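CRISPR protein (Archaeoglobus fulgidus, PDB 4MJK) probably serves as a Cas5-family subunit of a type I-A Cascade complex, a crRNA-guided assembly of CRISPR defence. Local coordinates at residues L37-A41 with I58-L62; N65-W71 with W130-E136; V200-F205 with I220-V226. One frame throughout, in Å; residues are numbered along the deposited sequence.

Contact 1 of 3, residues L37-A41 with I58-L62; sequences LGAVA and IISEL
Leu37 meets Ile59 and Leu62 where helix 33-46 packs on helix 58-65 in this Cas5-family protein; helix 33-46 lies on one face of the six-stranded antiparallel sheet, and helix 58-65 leads straight into strand 66-73. The two short segments run at 121° to each other with their axes 8.9 Å apart at closest approach, and everything that meets between them is aliphatic side chain or backbone. Leu37 turns its CB to Ile59, where it lies 4.1 Å from CG1, while its CD2 passes more loosely by the CB of Leu62. At Gly38 the backbone itself is the surface: CD1 of Ile59 rests 3.8 Å from the Gly38 N and equally near its CA. Ile59 reaches this spot because its CG1 stands opposite the backbone N (chi1 -162°) and the chain stays extended beyond it, which swings the terminal methyl over helix 33-46. Three residues on from Leu37, Val40 offers CG1 to CD1 of Leu62 at 3.9 Å, the two side chains slanting across each other, and Val40 also touches Ile147 in a loop. Ala41, the residue of its segment most covered by the partner helix, comes nearest to it by backbone as well, its CA 5.4 Å from that of Ile59. Its single methyl sits among three side chains: CG2 of Ile58 at 4.0 Å, the CB of Ile59, and CD1 of Leu62. The same Leu62 methyl also lies 3.8 Å from Leu37 O, the carbonyl that accepts the helical bond from Ala41 N.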
# COMPACT_ATOMS: atom_id res chain seq x y z
N LEU A 37 6.47 4.49 -19.18
CA LEU A 37 7.13 5.40 -20.13
C LEU A 37 7.06 6.86 -19.68
O LEU A 37 8.00 7.61 -19.88
CB LEU A 37 6.55 5.25 -21.54
CG LEU A 37 6.94 3.96 -22.26
CD1 LEU A 37 6.20 3.84 -23.57
CD2 LEU A 37 8.46 3.86 -22.49
N GLY A 38 5.94 7.26 -19.09
CA GLY A 38 5.81 8.62 -18.57
C GLY A 38 6.81 8.89 -17.46
O GLY A 38 7.30 10.01 -17.31
N ALA A 39 7.13 7.87 -16.67
CA ALA A 39 8.12 8.01 -15.60
C ALA A 39 9.52 8.19 -16.19
O ALA A 39 10.29 9.02 -15.71
CB ALA A 39 8.08 6.81 -14.66
N VAL A 40 9.85 7.41 -17.22
CA VAL A 40 11.10 7.62 -17.93
C VAL A 40 11.16 9.05 -18.48
O VAL A 40 12.16 9.76 -18.30
CB VAL A 40 11.26 6.62 -19.10
CG1 VAL A 40 12.61 6.84 -19.81
CG2 VAL A 40 11.16 5.19 -18.59
N ALA A 41 10.09 9.48 -19.13
CA ALA A 41 10.02 10.82 -19.71
C ALA A 41 10.22 11.90 -18.65
O ALA A 41 10.99 12.84 -18.85
CB ALA A 41 8.70 11.02 -20.44
N ILE A 58 8.46 14.26 -24.84
CA ILE A 58 9.45 13.18 -24.79
C ILE A 58 8.79 11.81 -24.79
O ILE A 58 9.34 10.86 -25.34
CB ILE A 58 10.34 13.33 -23.54
CG1 ILE A 58 11.16 14.61 -23.64
CG2 ILE A 58 11.25 12.11 -23.36
CD1 ILE A 58 11.75 15.05 -22.33
N ILE A 59 7.63 11.69 -24.17
CA ILE A 59 6.98 10.39 -24.11
C ILE A 59 6.58 9.91 -25.50
O ILE A 59 6.68 8.71 -25.79
CB ILE A 59 5.76 10.38 -23.18
CG1 ILE A 59 5.41 8.94 -22.80
CG2 ILE A 59 4.58 11.05 -23.84
CD1 ILE A 59 4.12 8.83 -22.00
N SER A 60 6.15 10.82 -26.36
CA SER A 60 5.83 10.43 -27.73
C SER A 60 7.09 10.07 -28.50
O SER A 60 7.06 9.21 -29.38
CB SER A 60 5.01 11.52 -28.45
OG SER A 60 5.84 12.58 -28.88
N GLU A 61 8.21 10.71 -28.15
CA GLU A 61 9.50 10.36 -28.75
C GLU A 61 9.92 8.94 -28.35
O GLU A 61 10.41 8.17 -29.17
CB GLU A 61 10.59 11.34 -28.32
CG GLU A 61 10.29 12.80 -28.60
CD GLU A 61 11.46 13.72 -28.29
OE1 GLU A 61 12.42 13.25 -27.62
OE2 GLU A 61 11.43 14.89 -28.71
N LEU A 62 9.73 8.60 -27.08
CA LEU A 62 10.05 7.26 -26.63
C LEU A 62 9.18 6.24 -27.36
O LEU A 62 9.67 5.20 -27.81
CB LEU A 62 9.83 7.14 -25.12
CG LEU A 62 10.83 7.91 -24.28
CD1 LEU A 62 10.39 7.94 -22.82
CD2 LEU A 62 12.22 7.30 -24.43

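Contact 2 of 3, residues N65-W71 with W130-E136; sequences NLLAIGW and WFLVFKE
Trp71 CB lies over one face of the Trp130 five-membered ring, 3.7 Å from its centroid in a CH-pi contact, while Ile69 CG1 comes to the edge of the same indole. The two indoles themselves meet obliquely, their five-membered rings inclined by 36°. At the other end of the two strands, Leu66 CD1 sits over a face of the Phe134 ring, 4.0 Å from the centroid, and Asn65 O approaches that ring at its edge. These side chains, with Leu132, share one face of an antiparallel strand pair; Ala68, Val133 and Phe131 occupy the other, where Ala68 CB meets Val133 CB at 3.9 Å.

A classic beta bulge interrupts the register: Leu67 and Ala68 both oppose Val133, whose O accepts from Leu67 N at 2.8 Å and from Ala68 N at 3.2 Å, both donors on the same side of the carbonyl plane. Beyond it, Gly70 and Phe131 form a hydrogen-bonded pair, and Lys135 N closes the other end on Asn65 O at 2.8 Å.

Strand 66-73 is outermost by strand order in the six-stranded sheet, though Leu67 shares a backbone bond with Arg263 of strand 258-263, and strand 127-134 continues it to strand 2-10. Helix 33-46 covers the tryptophan-bearing face, Phe36 stacking on Trp130, whereas Val260 of strand 258-263 packs against Ala68 and Val133 on the opposite face.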
# COMPACT_ATOMS: atom_id res chain seq x y z
N ASN A 65 10.24 5.29 -30.85
CA ASN A 65 11.42 4.43 -30.93
C ASN A 65 11.23 3.07 -30.24
O ASN A 65 12.11 2.21 -30.31
CB ASN A 65 12.64 5.15 -30.35
CG ASN A 65 13.07 6.34 -31.19
OD1 ASN A 65 13.10 7.48 -30.72
ND2 ASN A 65 13.41 6.08 -32.46
N LEU A 66 10.09 2.88 -29.60
CA LEU A 66 9.86 1.67 -28.82
C LEU A 66 9.48 0.48 -29.69
O LEU A 66 8.56 0.56 -30.48
CB LEU A 66 8.77 1.90 -27.77
CG LEU A 66 8.52 0.79 -26.75
CD1 LEU A 66 9.65 0.68 -25.73
CD2 LEU A 66 7.19 1.03 -26.03
N LEU A 67 10.19 -0.64 -29.53
CA LEU A 67 9.84 -1.87 -30.22
C LEU A 67 9.08 -2.84 -29.31
O LEU A 67 8.25 -3.61 -29.78
CB LEU A 67 11.11 -2.55 -30.74
CG LEU A 67 11.81 -1.71 -31.81
CD1 LEU A 67 13.06 -2.44 -32.31
CD2 LEU A 67 10.85 -1.39 -32.96
N ALA A 68 9.40 -2.81 -28.02
CA ALA A 68 8.79 -3.76 -27.09
C ALA A 68 8.80 -3.22 -25.68
O ALA A 68 9.73 -2.52 -25.28
CB ALA A 68 9.55 -5.09 -27.13
N ILE A 69 7.76 -3.55 -24.91
CA ILE A 69 7.77 -3.31 -23.48
C ILE A 69 6.97 -4.38 -22.80
O ILE A 69 5.78 -4.54 -23.06
CB ILE A 69 7.24 -1.91 -23.10
CG1 ILE A 69 7.20 -1.76 -21.57
CG2 ILE A 69 5.87 -1.67 -23.71
CD1 ILE A 69 6.93 -0.32 -21.10
N GLY A 70 7.64 -5.15 -21.95
CA GLY A 70 7.01 -6.23 -21.19
C GLY A 70 7.52 -6.19 -19.76
O GLY A 70 8.52 -5.52 -19.48
N TRP A 71 6.86 -6.91 -18.86
CA TRP A 71 7.23 -6.87 -17.46
C TRP A 71 6.75 -8.14 -16.79
O TRP A 71 5.87 -8.84 -17.31
CB TRP A 71 6.62 -5.65 -16.76
CG TRP A 71 5.12 -5.59 -16.89
CD1 TRP A 71 4.19 -6.06 -15.99
CD2 TRP A 71 4.37 -5.07 -18.00
NE1 TRP A 71 2.92 -5.85 -16.48
CE2 TRP A 71 3.01 -5.25 -17.71
CE3 TRP A 71 4.74 -4.47 -19.21
CZ2 TRP A 71 2.01 -4.83 -18.57
CZ3 TRP A 71 3.73 -4.06 -20.08
CH2 TRP A 71 2.38 -4.25 -19.75
N TRP A 130 11.05 -4.76 -15.74
CA TRP A 130 10.65 -4.35 -17.09
C TRP A 130 11.74 -4.68 -18.09
O TRP A 130 12.94 -4.60 -17.78
CB TRP A 130 10.35 -2.85 -17.16
CG TRP A 130 8.93 -2.48 -16.84
CD1 TRP A 130 7.89 -2.33 -17.72
CD2 TRP A 130 8.39 -2.20 -15.54
NE1 TRP A 130 6.74 -1.97 -17.05
CE2 TRP A 130 7.02 -1.89 -15.71
CE3 TRP A 130 8.94 -2.18 -14.26
CZ2 TRP A 130 6.19 -1.57 -14.63
CZ3 TRP A 130 8.11 -1.84 -13.18
CH2 TRP A 130 6.75 -1.55 -13.38
N PHE A 131 11.33 -5.06 -19.29
CA PHE A 131 12.24 -5.35 -20.39
C PHE A 131 11.72 -4.50 -21.54
O PHE A 131 10.62 -4.76 -22.07
CB PHE A 131 12.20 -6.86 -20.71
CG PHE A 131 13.19 -7.32 -21.76
CD1 PHE A 131 14.10 -6.44 -22.33
CD2 PHE A 131 13.21 -8.65 -22.17
CE1 PHE A 131 15.01 -6.88 -23.30
CE2 PHE A 131 14.14 -9.09 -23.13
CZ PHE A 131 15.03 -8.20 -23.69
N LEU A 132 12.48 -3.46 -21.87
CA LEU A 132 12.13 -2.54 -22.94
C LEU A 132 13.13 -2.72 -24.08
O LEU A 132 14.32 -2.97 -23.84
CB LEU A 132 12.18 -1.08 -22.45
CG LEU A 132 10.94 -0.58 -21.68
CD1 LEU A 132 10.84 -1.28 -20.34
CD2 LEU A 132 10.97 0.93 -21.50
N VAL A 133 12.64 -2.61 -25.31
CA VAL A 133 13.52 -2.68 -26.47
C VAL A 133 13.27 -1.43 -27.32
O VAL A 133 12.12 -1.11 -27.59
CB VAL A 133 13.25 -3.94 -27.34
CG1 VAL A 133 14.17 -3.94 -28.58
CG2 VAL A 133 13.46 -5.24 -26.52
N PHE A 134 14.34 -0.74 -27.71
CA PHE A 134 14.23 0.43 -28.59
C PHE A 134 14.99 0.24 -29.91
O PHE A 134 15.95 -0.51 -29.98
CB PHE A 134 14.76 1.69 -27.89
CG PHE A 134 13.95 2.10 -26.69
CD1 PHE A 134 12.82 2.89 -26.85
CD2 PHE A 134 14.32 1.71 -25.41
CE1 PHE A 134 12.06 3.28 -25.75
CE2 PHE A 134 13.57 2.09 -24.30
CZ PHE A 134 12.44 2.88 -24.47
N LYS A 135 14.56 0.96 -30.94
CA LYS A 135 15.18 0.85 -32.26
C LYS A 135 16.62 1.35 -32.20
O LYS A 135 17.49 0.84 -32.92
CB LYS A 135 14.38 1.66 -33.28
CG LYS A 135 14.48 1.14 -34.70
CD LYS A 135 13.56 1.95 -35.61
CE LYS A 135 12.29 2.33 -34.86
NZ LYS A 135 11.43 3.25 -35.65
N GLU A 136 16.87 2.34 -31.35
CA GLU A 136 18.25 2.74 -31.01
C GLU A 136 18.33 3.21 -29.57
O GLU A 136 17.32 3.25 -28.87
CB GLU A 136 18.75 3.85 -31.93
CG GLU A 136 18.05 5.16 -31.71
CD GLU A 136 16.96 5.40 -32.73
OE1 GLU A 136 17.19 5.11 -33.92
OE2 GLU A 136 15.87 5.87 -32.33

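Contact 3 of 3, residues V200-F205 with I220-V226; sequences VYLNPF and ISGKKAV
Val226 and Asn203 are the two residues most covered by this contact, where strands 196-202 and 225-231 pair antiparallel and the two chains part beyond Asn203 and Lys224. Tyr201 and Val226 exchange backbone bonds, Tyr201 N to Val226 O at 3.0 Å and Val226 N to Tyr201 O at 2.9 Å. The CG1 of Val226 then fills the turn of the chain, 3.9 Å from Asn203 CA and 4.0 Å from Pro204 CD.

Asn203 N continues the pairing to Lys224 O at 2.8 Å, and its side chain, with CG opposite the backbone N (chi1 -176°), is directed into the loop. There ND2 donates to Lys223 O at 2.9 Å, the acceptor close to the amide plane, and weakly to Ile220 O. OD1 accepts from Phe205 N in an Asx turn, the donor standing above the carbonyl plane. Phe205 CD2 in turn lies 3.6 Å from Ile220 CG1, the side chains crossing nearly at right angles.

A leucine in place of Asn203 would probably leave Lys223 O, Phe205 N and the weakly bound Ile220 O without these mates and set the 220-224 loop freer to move. One amide, both donor and acceptor, thus ties Lys223 O and Phe205 N, and more weakly Ile220 O, together where the strand pairing ends.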
# COMPACT_ATOMS: atom_id res chain seq x y z
N VAL A 200 -6.27 -4.37 -20.52
CA VAL A 200 -6.26 -3.43 -21.64
C VAL A 200 -5.65 -2.10 -21.23
O VAL A 200 -6.10 -1.49 -20.25
CB VAL A 200 -7.68 -3.17 -22.21
CG1 VAL A 200 -7.62 -2.17 -23.37
CG2 VAL A 200 -8.32 -4.49 -22.64
N TYR A 201 -4.64 -1.66 -21.98
CA TYR A 201 -3.88 -0.44 -21.67
C TYR A 201 -3.95 0.55 -22.83
O TYR A 201 -4.29 0.17 -23.95
CB TYR A 201 -2.39 -0.77 -21.49
CG TYR A 201 -2.07 -1.78 -20.39
CD1 TYR A 201 -1.49 -3.01 -20.70
CD2 TYR A 201 -2.32 -1.49 -19.06
CE1 TYR A 201 -1.19 -3.92 -19.71
CE2 TYR A 201 -2.02 -2.40 -18.06
CZ TYR A 201 -1.45 -3.62 -18.38
OH TYR A 201 -1.15 -4.54 -17.39
N LEU A 202 -3.60 1.81 -22.57
CA LEU A 202 -3.24 2.72 -23.64
C LEU A 202 -2.04 2.18 -24.43
O LEU A 202 -1.06 1.67 -23.86
CB LEU A 202 -2.96 4.13 -23.10
CG LEU A 202 -4.13 4.84 -22.40
CD1 LEU A 202 -3.70 6.19 -21.82
CD2 LEU A 202 -5.33 5.01 -23.34
N ASN A 203 -2.12 2.28 -25.75
CA ASN A 203 -1.08 1.74 -26.63
C ASN A 203 0.22 2.54 -26.49
O ASN A 203 0.22 3.75 -26.69
CB ASN A 203 -1.60 1.74 -28.08
CG ASN A 203 -0.64 1.12 -29.06
OD1 ASN A 203 0.40 0.58 -28.69
ND2 ASN A 203 -0.98 1.19 -30.34
N PRO A 204 1.32 1.88 -26.12
CA PRO A 204 2.55 2.67 -25.93
C PRO A 204 3.32 2.86 -27.24
O PRO A 204 4.28 3.61 -27.27
CB PRO A 204 3.37 1.80 -24.98
CG PRO A 204 2.98 0.39 -25.35
CD PRO A 204 1.51 0.47 -25.73
N PHE A 205 2.90 2.17 -28.29
CA PHE A 205 3.63 2.21 -29.56
C PHE A 205 3.14 3.36 -30.40
O PHE A 205 1.94 3.50 -30.65
CB PHE A 205 3.47 0.89 -30.31
CG PHE A 205 3.98 -0.29 -29.55
CD1 PHE A 205 5.33 -0.40 -29.24
CD2 PHE A 205 3.12 -1.27 -29.12
CE1 PHE A 205 5.80 -1.47 -28.52
CE2 PHE A 205 3.59 -2.35 -28.39
CZ PHE A 205 4.94 -2.45 -28.10
N ILE A 220 -0.90 -3.60 -34.78
CA ILE A 220 -0.49 -2.79 -33.64
C ILE A 220 -0.55 -1.33 -34.06
O ILE A 220 -0.54 -0.42 -33.22
CB ILE A 220 0.93 -3.13 -33.17
CG1 ILE A 220 1.12 -2.69 -31.71
CG2 ILE A 220 1.97 -2.49 -34.08
CD1 ILE A 220 0.14 -3.35 -30.74
N SER A 221 -0.62 -1.13 -35.38
CA SER A 221 -0.75 0.18 -36.02
C SER A 221 -0.50 1.34 -35.08
O SER A 221 0.56 1.45 -34.45
CB SER A 221 -2.15 0.34 -36.63
OG SER A 221 -2.18 -0.04 -38.00
N GLY A 222 -1.50 2.21 -35.02
CA GLY A 222 -1.56 3.29 -34.06
C GLY A 222 -2.97 3.31 -33.54
O GLY A 222 -3.68 4.32 -33.64
N LYS A 223 -3.42 2.17 -33.01
CA LYS A 223 -4.70 2.11 -32.32
C LYS A 223 -4.51 2.72 -30.94
O LYS A 223 -3.37 2.89 -30.50
CB LYS A 223 -5.20 0.67 -32.23
CG LYS A 223 -4.17 -0.31 -31.72
CD LYS A 223 -4.39 -1.69 -32.34
CE LYS A 223 -4.27 -2.80 -31.31
NZ LYS A 223 -5.50 -2.93 -30.47
N LYS A 224 -5.60 3.07 -30.28
CA LYS A 224 -5.50 3.80 -29.01
C LYS A 224 -5.25 2.88 -27.82
O LYS A 224 -4.54 3.26 -26.89
CB LYS A 224 -6.74 4.67 -28.76
CG LYS A 224 -7.16 5.54 -29.95
CD LYS A 224 -5.99 5.90 -30.86
CE LYS A 224 -4.94 6.76 -30.16
NZ LYS A 224 -3.68 6.82 -30.96
N ALA A 225 -5.83 1.69 -27.86
CA ALA A 225 -5.70 0.72 -26.77
C ALA A 225 -5.10 -0.60 -27.27
O ALA A 225 -5.26 -0.96 -28.43
CB ALA A 225 -7.05 0.45 -26.15
N VAL A 226 -4.44 -1.34 -26.37
CA VAL A 226 -3.85 -2.62 -26.72
C VAL A 226 -4.18 -3.66 -25.64
O VAL A 226 -4.16 -3.36 -24.45
CB VAL A 226 -2.30 -2.50 -26.88
CG1 VAL A 226 -1.67 -1.97 -25.59
CG2 VAL A 226 -1.70 -3.84 -27.23

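The three contacts meet around helix 33-46 and the edge of the larger sheet. Contact 1 passes directly into contact 2, because helix 58-65 is followed at once by strand 66-73; their centres are about 12 Å apart. Leu37 joins all three, its CD2 lying 4.0 Å from Leu132 CD2 and its CD1 3.9 Å from Leu66 CD2 and 3.8 Å from Pro204 CB. Contacts 2 and 3, with centres about 14 Å apart, meet at several points, among them Phe205 CE1 with Leu67 O at 3.5 Å beside the bulge, and Tyr201 OH, hydrogen-bonded to Glu199, packing 3.4 Å from Trp71 CZ2. The end of strand 196-202 and the loop after it are thereby packed against strand 66-73.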